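PDB 1IV2: 2-C-methyl-D-erythritol 2,4-cyclodiphosphate synthase from Thermus thermophilus, which converts 4-diphosphocytidyl-2-C-methyl-D-erythritol 2-phosphate into 2-C-methyl-D-erythritol 2,4-cyclodiphosphate with release of CMP, a step in isoprenoid precursor biosynthesis. Local coordinates for residues Ile3-Asp8 with Arg145-Leu150; Pro26-Ala31 with Leu100-Leu105; Leu96-Asp101 with Leu129-Ser134. The protein carries 3 engineered substitutions. All blocks are in the same frame, centred on the assembly; numbering follows the deposited sequence.

Contact 1 of 3, residues Ile3-Asp8 with Arg145-Leu150. With MG (magnesium ion), chain G; CDP (cytidine-5'-diphosphate), chain I.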
loop_
_atom_site.group_PDB
_atom_site.type_symbol
_atom_site.label_atom_id
_atom_site.label_comp_id
_atom_site.label_asym_id
_atom_site.label_seq_id
_atom_site.Cartn_x
_atom_site.Cartn_y
_atom_site.Cartn_z
ATOM N N ILE A 3 8.315 -10.527 4.807
ATOM C CA ILE A 3 7.880 -9.250 4.264
ATOM C C ILE A 3 7.148 -8.499 5.368
ATOM O O ILE A 3 6.544 -9.120 6.242
ATOM C CB ILE A 3 6.959 -9.431 3.049
ATOM C CG1 ILE A 3 6.631 -8.136 2.299
ATOM C CG2 ILE A 3 5.634 -10.099 3.384
ATOM C CD1 ILE A 3 5.828 -8.455 1.042
ATOM N N GLY A 4 7.204 -7.174 5.277
ATOM C CA GLY A 4 6.371 -6.390 6.181
ATOM C C GLY A 4 5.871 -5.157 5.443
ATOM O O GLY A 4 6.575 -4.649 4.565
ATOM N N TYR A 5 4.680 -4.712 5.827
ATOM C CA TYR A 5 4.066 -3.537 5.208
ATOM C C TYR A 5 3.673 -2.549 6.291
ATOM O O TYR A 5 3.080 -2.972 7.293
ATOM C CB TYR A 5 2.860 -4.016 4.393
ATOM C CG TYR A 5 2.099 -2.890 3.749
ATOM C CD1 TYR A 5 2.699 -2.195 2.684
ATOM C CD2 TYR A 5 0.828 -2.529 4.175
ATOM C CE1 TYR A 5 1.993 -1.158 2.085
ATOM C CE2 TYR A 5 0.117 -1.495 3.591
ATOM C CZ TYR A 5 0.728 -0.828 2.552
ATOM O OH TYR A 5 0.085 0.212 1.920
ATOM N N GLY A 6 3.983 -1.271 6.124
ATOM C CA GLY A 6 3.648 -0.272 7.143
ATOM C C GLY A 6 3.233 1.046 6.493
ATOM O O GLY A 6 3.642 1.327 5.363
ATOM N N GLU A 7 2.436 1.812 7.236
ATOM C CA GLU A 7 1.950 3.107 6.797
ATOM C C GLU A 7 2.108 4.150 7.910
ATOM O O GLU A 7 2.246 3.783 9.059
ATOM C CB GLU A 7 0.454 3.102 6.466
ATOM C CG GLU A 7 0.054 2.107 5.388
ATOM C CD GLU A 7 -1.385 2.358 4.955
ATOM O OE1 GLU A 7 -1.806 3.524 4.930
ATOM O OE2 GLU A 7 -2.018 1.338 4.629
ATOM N N ASP A 8 2.042 5.417 7.563
ATOM C CA ASP A 8 2.013 6.498 8.537
ATOM C C ASP A 8 1.545 7.758 7.820
ATOM O O ASP A 8 1.751 7.908 6.620
ATOM C CB ASP A 8 3.386 6.777 9.162
ATOM C CG ASP A 8 3.281 7.580 10.457
ATOM O OD1 ASP A 8 2.281 7.430 11.179
ATOM O OD2 ASP A 8 4.046 8.558 10.616
ATOM N N ARG A 145 4.027 4.958 2.828
ATOM C CA ARG A 145 3.627 3.547 2.805
ATOM C C ARG A 145 4.867 2.765 2.416
ATOM O O ARG A 145 5.576 3.167 1.482
ATOM C CB ARG A 145 2.433 3.332 1.873
ATOM C CG ARG A 145 1.193 4.116 2.320
ATOM C CD ARG A 145 -0.057 3.626 1.610
ATOM N NE ARG A 145 -1.187 4.444 2.073
ATOM C CZ ARG A 145 -1.516 5.619 1.564
ATOM N NH1 ARG A 145 -0.850 6.175 0.561
ATOM N NH2 ARG A 145 -2.565 6.245 2.095
ATOM N N ALA A 146 5.177 1.695 3.135
ATOM C CA ALA A 146 6.457 1.045 2.935
ATOM C C ALA A 146 6.319 -0.466 2.945
ATOM O O ALA A 146 5.500 -0.964 3.716
ATOM C CB ALA A 146 7.426 1.413 4.074
ATOM N N VAL A 147 7.139 -1.123 2.139
ATOM C CA VAL A 147 7.278 -2.586 2.184
ATOM C C VAL A 147 8.734 -2.914 2.510
ATOM O O VAL A 147 9.624 -2.231 1.995
ATOM C CB VAL A 147 6.901 -3.242 0.849
ATOM C CG1 VAL A 147 7.012 -4.758 0.953
ATOM C CG2 VAL A 147 5.502 -2.791 0.432
ATOM N N VAL A 148 8.962 -3.906 3.348
ATOM C CA VAL A 148 10.312 -4.372 3.584
ATOM C C VAL A 148 10.336 -5.875 3.268
ATOM O O VAL A 148 9.309 -6.553 3.386
ATOM C CB VAL A 148 10.850 -4.128 5.015
ATOM C CG1 VAL A 148 11.053 -2.633 5.242
ATOM C CG2 VAL A 148 9.950 -4.729 6.090
ATOM N N LEU A 149 11.548 -6.262 2.897
ATOM C CA LEU A 149 11.939 -7.622 2.542
ATOM C C LEU A 149 13.127 -8.053 3.399
ATOM O O LEU A 149 14.100 -7.280 3.484
ATOM C CB LEU A 149 12.297 -7.673 1.059
ATOM C CG LEU A 149 12.472 -9.080 0.486
ATOM C CD1 LEU A 149 11.220 -9.919 0.675
ATOM C CD2 LEU A 149 12.845 -8.986 -0.990
ATOM N N LEU A 150 13.057 -9.227 4.003
ATOM C CA LEU A 150 14.156 -9.670 4.872
ATOM C C LEU A 150 14.479 -11.146 4.621
ATOM O O LEU A 150 13.549 -11.907 4.389
ATOM C CB LEU A 150 13.794 -9.504 6.341
ATOM C CG LEU A 150 13.325 -8.105 6.745
ATOM C CD1 LEU A 150 11.802 -8.105 6.778
ATOM C CD2 LEU A 150 13.937 -7.680 8.062
HETATM MG MG MG G . 3.586 8.718 12.613
HETATM O O3B CDP I . 1.231 9.661 15.426
HETATM P PB CDP I . 1.523 8.192 15.274
HETATM O O1B CDP I . 2.372 8.174 14.045
HETATM O O2B CDP I . 2.276 7.776 16.553
HETATM O O3A CDP I . 0.377 7.215 15.121
HETATM P PA CDP I . -1.185 7.488 15.344
HETATM O O1A CDP I . -2.050 7.260 14.042
HETATM O O2A CDP I . -1.594 8.545 16.226
HETATM O "O5'" CDP I . -1.373 6.108 16.191
HETATM C "C5'" CDP I . -0.656 5.925 17.379
HETATM C "C4'" CDP I . -0.978 4.566 17.810
HETATM O "O4'" CDP I . -2.312 4.138 18.150
HETATM C "C3'" CDP I . -0.416 3.424 16.914
HETATM O "O3'" CDP I . 1.002 3.373 16.640
HETATM C "C2'" CDP I . -1.324 2.246 17.150
HETATM O "O2'" CDP I . -0.664 1.722 18.273
HETATM C "C1'" CDP I . -2.347 2.720 18.125
HETATM N N1 CDP I . -3.741 2.756 17.444
HETATM C C2 CDP I . -4.794 1.908 17.938
HETATM O O2 CDP I . -4.580 1.124 18.893
HETATM N N3 CDP I . -6.025 1.908 17.384
HETATM C C4 CDP I . -6.346 2.785 16.296
HETATM N N4 CDP I . -7.586 2.810 15.749
HETATM C C5 CDP I . -5.353 3.674 15.758
HETATM C C6 CDP I . -4.104 3.625 16.350
#
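E7 and R145 face each other across the antiparallel strands 3-8 and 145-150. R145 NE gives E7 OE1 a weak, bent bond of 3.1 Å (146° at the proton) within a salt bridge. The carboxylate and guanidinium planes stand 67° apart. Each charge has its stronger partner in another chain. OE1 of E7 also takes R145 NH1 of the second subunit, and NH1 of this R145 reaches E7 OE1 of the third subunit. The pairs link the three chains.

Y5 lies alongside R145 and points the same way, with its OH 3.4 Å from R145 CD. That hydroxyl is hydrogen-bonded to Y5 OH of the second subunit. Y5 CG stands anti to the backbone N (chi1 177°), which puts the ring edge at V147 CG2, 3.6 Å from Y5 CD1. V147 CG1 touches I3 CG1 at 3.7 Å.

Between the strands, G4 and V148 exchange two backbone hydrogen bonds. G6 and A146 exchange two more, with A146 N 2.7 Å from G6 O. Y5 N bonds to S95 OG of the second subunit. D8 holds magnesium through OD1 at 2.3 Å and OD2 at 2.1 Å, with H10, H42 and the CDP phosphate. OD1 also accepts K132 NZ of the second subunit.

I3, Y5, E7, R145 and V147 face the other subunits. A146 and V148 face helix 39-51, and strand 91-99 flanks 145-150 on its other edge.

Contact 2 of 3, residues Pro26-Ala31 with Leu100-Leu105. With CDP (cytidine-5'-diphosphate), chain M.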
loop_
_atom_site.group_PDB
_atom_site.type_symbol
_atom_site.label_atom_id
_atom_site.label_comp_id
_atom_site.label_asym_id
_atom_site.label_seq_id
_atom_site.Cartn_x
_atom_site.Cartn_y
_atom_site.Cartn_z
ATOM N N PRO A 26 14.110 21.638 4.662
ATOM C CA PRO A 26 13.613 23.022 4.653
ATOM C C PRO A 26 12.285 23.030 3.903
ATOM O O PRO A 26 12.227 22.450 2.821
ATOM C CB PRO A 26 14.646 23.829 3.881
ATOM C CG PRO A 26 15.520 22.819 3.220
ATOM C CD PRO A 26 15.439 21.562 4.039
ATOM N N SER A 27 11.307 23.652 4.540
ATOM C CA SER A 27 9.930 23.543 4.090
ATOM C C SER A 27 9.092 24.654 4.687
ATOM O O SER A 27 9.361 25.081 5.811
ATOM C CB SER A 27 9.425 22.157 4.531
ATOM O OG SER A 27 8.020 22.079 4.357
ATOM N N PRO A 28 8.074 25.125 3.983
ATOM C CA PRO A 28 7.087 26.022 4.583
ATOM C C PRO A 28 6.194 25.326 5.609
ATOM O O PRO A 28 5.583 26.031 6.408
ATOM C CB PRO A 28 6.223 26.406 3.380
ATOM C CG PRO A 28 6.345 25.229 2.449
ATOM C CD PRO A 28 7.799 24.848 2.556
ATOM N N VAL A 29 6.101 23.997 5.611
ATOM C CA VAL A 29 5.205 23.234 6.455
ATOM C C VAL A 29 5.946 22.059 7.085
ATOM O O VAL A 29 6.938 21.592 6.544
ATOM C CB VAL A 29 4.014 22.653 5.666
ATOM C CG1 VAL A 29 3.138 23.758 5.094
ATOM C CG2 VAL A 29 4.521 21.746 4.552
ATOM N N GLY A 30 5.452 21.585 8.209
ATOM C CA GLY A 30 6.027 20.445 8.883
ATOM C C GLY A 30 5.000 19.751 9.750
ATOM O O GLY A 30 3.879 20.208 9.957
ATOM N N ALA A 31 5.350 18.595 10.301
ATOM C CA ALA A 31 4.337 17.813 10.995
ATOM C C ALA A 31 3.900 18.505 12.289
ATOM O O ALA A 31 4.679 19.086 13.043
ATOM C CB ALA A 31 4.767 16.380 11.301
ATOM N N LEU A 100 3.111 13.883 -0.593
ATOM C CA LEU A 100 2.932 15.220 -0.027
ATOM C C LEU A 100 2.989 16.228 -1.177
ATOM O O LEU A 100 3.708 16.051 -2.169
ATOM C CB LEU A 100 3.962 15.495 1.066
ATOM C CG LEU A 100 5.388 15.846 0.655
ATOM C CD1 LEU A 100 6.258 16.288 1.829
ATOM C CD2 LEU A 100 6.034 14.653 -0.030
ATOM N N ASP A 101 2.203 17.296 -1.059
ATOM C CA ASP A 101 2.143 18.257 -2.154
ATOM C C ASP A 101 3.394 19.129 -2.173
ATOM O O ASP A 101 3.918 19.416 -3.246
ATOM C CB ASP A 101 0.929 19.164 -2.061
ATOM C CG ASP A 101 -0.419 18.475 -2.053
ATOM O OD1 ASP A 101 -0.502 17.246 -2.196
ATOM O OD2 ASP A 101 -1.449 19.181 -1.889
ATOM N N ARG A 102 3.841 19.533 -0.991
ATOM C CA ARG A 102 4.999 20.415 -0.905
ATOM C C ARG A 102 5.716 20.103 0.405
ATOM O O ARG A 102 5.022 19.624 1.311
ATOM C CB ARG A 102 4.588 21.883 -0.965
ATOM C CG ARG A 102 3.758 22.316 0.230
ATOM C CD ARG A 102 2.884 23.527 -0.092
ATOM N NE ARG A 102 1.935 23.764 0.999
ATOM C CZ ARG A 102 1.795 24.898 1.672
ATOM N NH1 ARG A 102 2.535 25.966 1.395
ATOM N NH2 ARG A 102 0.891 24.958 2.636
ATOM N N PRO A 103 7.010 20.317 0.499
ATOM C CA PRO A 103 7.835 20.852 -0.577
ATOM C C PRO A 103 8.193 19.744 -1.557
ATOM O O PRO A 103 7.948 18.567 -1.300
ATOM C CB PRO A 103 9.103 21.298 0.155
ATOM C CG PRO A 103 9.227 20.270 1.250
ATOM C CD PRO A 103 7.822 20.001 1.709
ATOM N N LYS A 104 8.807 20.146 -2.657
ATOM C CA LYS A 104 9.374 19.183 -3.581
ATOM C C LYS A 104 10.492 18.397 -2.907
ATOM O O LYS A 104 11.402 19.010 -2.353
ATOM C CB LYS A 104 9.961 19.879 -4.806
ATOM C CG LYS A 104 9.013 20.898 -5.428
ATOM C CD LYS A 104 8.275 20.324 -6.627
ATOM C CE LYS A 104 6.800 20.702 -6.528
ATOM N NZ LYS A 104 6.350 20.688 -5.099
ATOM N N LEU A 105 10.461 17.072 -2.988
ATOM C CA LEU A 105 11.584 16.349 -2.393
ATOM C C LEU A 105 12.664 16.033 -3.405
ATOM O O LEU A 105 13.761 15.642 -3.006
ATOM C CB LEU A 105 11.025 15.089 -1.715
ATOM C CG LEU A 105 10.065 15.344 -0.548
ATOM C CD1 LEU A 105 9.722 13.999 0.078
ATOM C CD2 LEU A 105 10.633 16.289 0.515
HETATM O O3B CDP M . 1.141 13.394 -12.154
HETATM P PB CDP M . 2.312 12.563 -11.775
HETATM O O1B CDP M . 1.733 11.179 -11.878
HETATM O O2B CDP M . 3.397 12.776 -12.851
HETATM O O3A CDP M . 3.072 12.697 -10.468
HETATM P PA CDP M . 2.937 13.850 -9.389
HETATM O O1A CDP M . 2.253 13.448 -8.030
HETATM O O2A CDP M . 2.497 15.104 -9.941
HETATM O "O5'" CDP M . 4.509 13.974 -9.060
HETATM C "C5'" CDP M . 5.395 14.328 -10.085
HETATM C "C4'" CDP M . 6.735 14.139 -9.566
HETATM O "O4'" CDP M . 7.218 15.044 -8.552
HETATM C "C3'" CDP M . 7.093 12.725 -9.029
HETATM O "O3'" CDP M . 7.197 11.597 -9.933
HETATM C "C2'" CDP M . 8.193 12.999 -8.022
HETATM O "O2'" CDP M . 9.233 13.084 -8.965
HETATM C "C1'" CDP M . 8.330 14.474 -7.910
HETATM N N1 CDP M . 7.795 14.921 -6.516
HETATM C C2 CDP M . 8.702 15.633 -5.641
HETATM O O2 CDP M . 9.873 15.865 -5.995
HETATM N N3 CDP M . 8.317 16.056 -4.419
HETATM C C4 CDP M . 6.989 15.838 -3.932
HETATM N N4 CDP M . 6.658 16.294 -2.716
HETATM C C5 CDP M . 6.016 15.143 -4.737
HETATM C C6 CDP M . 6.474 14.726 -5.982
#
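V29 lies over one face of the R102 guanidinium. Its CG1 methyl is 3.5 Å from R102 NH2, offset toward the rim of the flat group, and the two side chains cross at about a right angle. P28 CG approaches the same group obliquely, 4.0 Å from R102 NH1. The R102 chain runs extended from CG to NE, which carries the guanidinium out to these two residues. S27 packs on the ring of P103, with S27 OG 3.4 Å from P103 CD. S27 OG bonds to V29 O within its own segment, at a doubtfully short length. No hydrogen bond joins the two segments, so the contact is van der Waals packing.

A second shell surrounds these groups. R102 NH2 forms a salt bridge with E14 OE1, which is consistent with the guanidinium being kept at V29. L18 touches both S27 and P103. The peptide bond before P103 is cis, and it shapes the turn in 100-105.

On the far side of that turn, the backbone reads the cytosine of CDP. The base amino group N4 donates to L100 O and to P103 O, each at 3.0 Å. L105 N donates to N3 of CDP at 2.8 Å in a nearly straight bond (168°). This donor and acceptor pattern matches the edge of cytosine, and the residues belong to the known substrate site. D56 of the third subunit also bonds to this CDP, so the pocket lies between subunits.

Segment 100-105 lies in the loop between strand 91-99 and helix 109-120. Strand 29-32 is an outermost strand of the mixed sheet within the chain. It pairs with strand 3-14 through the backbone bond of G30 to E13. Just before the strand, P28 bonds to G15.

Contact 3 of 3, residues Leu96-Asp101 with Leu129-Ser134. With CDP (cytidine-5'-diphosphate), chain M.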
loop_
_atom_site.group_PDB
_atom_site.type_symbol
_atom_site.label_atom_id
_atom_site.label_comp_id
_atom_site.label_asym_id
_atom_site.label_seq_id
_atom_site.Cartn_x
_atom_site.Cartn_y
_atom_site.Cartn_z
ATOM N N LEU A 96 9.571 2.419 -0.520
ATOM C CA LEU A 96 8.480 3.162 0.086
ATOM C C LEU A 96 8.127 4.369 -0.771
ATOM O O LEU A 96 8.923 4.788 -1.603
ATOM C CB LEU A 96 8.859 3.571 1.510
ATOM C CG LEU A 96 9.929 4.658 1.564
ATOM C CD1 LEU A 96 9.827 5.371 2.911
ATOM C CD2 LEU A 96 11.297 4.057 1.318
ATOM N N VAL A 97 6.943 4.908 -0.533
ATOM C CA VAL A 97 6.411 6.035 -1.303
ATOM C C VAL A 97 6.062 7.157 -0.344
ATOM O O VAL A 97 5.338 6.872 0.625
ATOM C CB VAL A 97 5.146 5.584 -2.053
ATOM C CG1 VAL A 97 4.557 6.758 -2.812
ATOM C CG2 VAL A 97 5.433 4.433 -3.025
ATOM N N LEU A 98 6.517 8.375 -0.543
ATOM C CA LEU A 98 6.062 9.496 0.265
ATOM C C LEU A 98 5.151 10.381 -0.594
ATOM O O LEU A 98 5.596 10.726 -1.698
ATOM C CB LEU A 98 7.167 10.427 0.747
ATOM C CG LEU A 98 8.349 9.730 1.413
ATOM C CD1 LEU A 98 9.423 10.753 1.740
ATOM C CD2 LEU A 98 7.856 8.995 2.643
ATOM N N THR A 99 3.999 10.676 -0.022
ATOM C CA THR A 99 2.975 11.479 -0.674
ATOM C C THR A 99 2.796 12.789 0.078
ATOM O O THR A 99 2.403 12.833 1.249
ATOM C CB THR A 99 1.630 10.717 -0.761
ATOM O OG1 THR A 99 1.824 9.476 -1.432
ATOM C CG2 THR A 99 0.612 11.511 -1.580
ATOM N N LEU A 100 3.111 13.883 -0.593
ATOM C CA LEU A 100 2.932 15.220 -0.027
ATOM C C LEU A 100 2.989 16.228 -1.177
ATOM O O LEU A 100 3.708 16.051 -2.169
ATOM C CB LEU A 100 3.962 15.495 1.066
ATOM C CG LEU A 100 5.388 15.846 0.655
ATOM C CD1 LEU A 100 6.258 16.288 1.829
ATOM C CD2 LEU A 100 6.034 14.653 -0.030
ATOM N N ASP A 101 2.203 17.296 -1.059
ATOM C CA ASP A 101 2.143 18.257 -2.154
ATOM C C ASP A 101 3.394 19.129 -2.173
ATOM O O ASP A 101 3.918 19.416 -3.246
ATOM C CB ASP A 101 0.929 19.164 -2.061
ATOM C CG ASP A 101 -0.419 18.475 -2.053
ATOM O OD1 ASP A 101 -0.502 17.246 -2.196
ATOM O OD2 ASP A 101 -1.449 19.181 -1.889
ATOM N N LEU A 129 12.990 4.605 -3.072
ATOM C CA LEU A 129 12.258 5.766 -2.567
ATOM C C LEU A 129 11.605 6.519 -3.716
ATOM O O LEU A 129 12.348 6.927 -4.603
ATOM C CB LEU A 129 13.227 6.696 -1.825
ATOM C CG LEU A 129 12.603 7.979 -1.264
ATOM C CD1 LEU A 129 11.466 7.709 -0.306
ATOM C CD2 LEU A 129 13.720 8.771 -0.581
ATOM N N THR A 130 10.280 6.678 -3.685
ATOM C CA THR A 130 9.621 7.483 -4.699
ATOM C C THR A 130 8.721 8.530 -4.044
ATOM O O THR A 130 8.325 8.335 -2.895
ATOM C CB THR A 130 8.778 6.639 -5.674
ATOM O OG1 THR A 130 7.729 5.962 -4.986
ATOM C CG2 THR A 130 9.647 5.569 -6.334
ATOM N N PHE A 131 8.445 9.601 -4.808
ATOM C CA PHE A 131 7.676 10.720 -4.274
ATOM C C PHE A 131 6.404 10.981 -5.098
ATOM O O PHE A 131 6.514 10.950 -6.318
ATOM C CB PHE A 131 8.492 12.017 -4.273
ATOM C CG PHE A 131 9.893 11.918 -3.711
ATOM C CD1 PHE A 131 10.119 11.336 -2.471
ATOM C CD2 PHE A 131 10.960 12.407 -4.444
ATOM C CE1 PHE A 131 11.402 11.262 -1.948
ATOM C CE2 PHE A 131 12.246 12.345 -3.927
ATOM C CZ PHE A 131 12.472 11.752 -2.684
ATOM N N LYS A 132 5.285 11.263 -4.452
ATOM C CA LYS A 132 4.077 11.631 -5.202
ATOM C C LYS A 132 3.503 12.911 -4.601
ATOM O O LYS A 132 3.698 13.101 -3.395
ATOM C CB LYS A 132 2.946 10.611 -5.124
ATOM C CG LYS A 132 3.224 9.193 -5.548
ATOM C CD LYS A 132 3.837 9.147 -6.948
ATOM C CE LYS A 132 2.996 10.005 -7.899
ATOM N NZ LYS A 132 3.460 9.839 -9.299
ATOM N N THR A 133 2.789 13.691 -5.407
ATOM C CA THR A 133 1.905 14.673 -4.770
ATOM C C THR A 133 0.581 13.971 -4.469
ATOM O O THR A 133 0.400 12.844 -4.942
ATOM C CB THR A 133 1.612 15.925 -5.626
ATOM O OG1 THR A 133 0.668 15.561 -6.623
ATOM C CG2 THR A 133 2.830 16.433 -6.376
ATOM N N SER A 134 -0.331 14.611 -3.734
ATOM C CA SER A 134 -1.626 14.011 -3.448
ATOM C C SER A 134 -2.660 14.337 -4.530
ATOM O O SER A 134 -3.793 13.843 -4.503
ATOM C CB SER A 134 -2.158 14.459 -2.088
ATOM O OG SER A 134 -2.523 15.835 -2.123
HETATM O O3B CDP M . 1.141 13.394 -12.154
HETATM P PB CDP M . 2.312 12.563 -11.775
HETATM O O1B CDP M . 1.733 11.179 -11.878
HETATM O O2B CDP M . 3.397 12.776 -12.851
HETATM O O3A CDP M . 3.072 12.697 -10.468
HETATM P PA CDP M . 2.937 13.850 -9.389
HETATM O O1A CDP M . 2.253 13.448 -8.030
HETATM O O2A CDP M . 2.497 15.104 -9.941
HETATM O "O5'" CDP M . 4.509 13.974 -9.060
HETATM C "C5'" CDP M . 5.395 14.328 -10.085
HETATM C "C4'" CDP M . 6.735 14.139 -9.566
HETATM O "O4'" CDP M . 7.218 15.044 -8.552
HETATM C "C3'" CDP M . 7.093 12.725 -9.029
HETATM O "O3'" CDP M . 7.197 11.597 -9.933
HETATM C "C2'" CDP M . 8.193 12.999 -8.022
HETATM O "O2'" CDP M . 9.233 13.084 -8.965
HETATM C "C1'" CDP M . 8.330 14.474 -7.910
HETATM N N1 CDP M . 7.795 14.921 -6.516
HETATM C C2 CDP M . 8.702 15.633 -5.641
HETATM O O2 CDP M . 9.873 15.865 -5.995
HETATM N N3 CDP M . 8.317 16.056 -4.419
HETATM C C4 CDP M . 6.989 15.838 -3.932
HETATM N N4 CDP M . 6.658 16.294 -2.716
HETATM C C5 CDP M . 6.016 15.143 -4.737
HETATM C C6 CDP M . 6.474 14.726 -5.982
HETATM O O HOH W 1 8.781 3.420 -3.901
#
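L129 lays its CD1 methyl against two leucines of the neighbouring strand, 3.9 Å from L96 CG and 4.1 Å from L98 CG. L98 CD1 also meets the F131 ring at its edge, 4.2 Å from F131 CE1. V97, T99, T130 and K132 occupy the other face of the sheet. There V97 CG2 touches T130 OG1 at 3.4 Å, and V97 CG1 rests on K132 CG.

Backbone bonds join the two parallel strands: T130 N to L96 O, L98 N to T130 O, K132 N to L98 O and L100 N to K132 O. A water lies within bonding distance of L96 O and T130 OG1.

Beyond the strands, D101 OD1 accepts S134 N at 3.1 Å, almost in line with its own C-O bond. S134 OG also points to D101 OD1, but at 2.5 Å the exact length is doubtful. With an alanine in place of D101, S134 N would probably lose its acceptor, and the loop at T133 is likely to be less firmly set.

That loop meets the diphosphate of CDP. T133 N donates to CDP O1A at 2.7 Å. The K132 chain bends at chi2 (-53°) and chi3 (-49°), which brings K132 NZ 3.1 Å from CDP O3A. K132 NZ also bonds to D8 of the third subunit.

Strands 91-99 and 127-132 with helix 109-120 form a beta-alpha-beta crossover. Its strand ends build the nucleotide and phosphate site, where T133 is predicted to stabilise the transition state.

All three contacts reach one mixed sheet, with strand order 29-32, 3-14, 141-150, 91-99, 127-132. Contact 1 ties the N-terminal strand to the C-terminal one, so contacts 2 and 3 are nested between its segments along the chain. Contacts 1 and 3 have centres about 15 Å apart and touch where strands 141-150 and 91-99 are neighbours. Contacts 2 and 3 have centres about 11 Å apart, share L100 and D101, and reach the same CDP. Contacts 1 and 2 have centres about 23 Å apart and do not touch. Contact 1 reaches a different CDP through magnesium, so each nucleotide site draws residues from two subunits of the trimer.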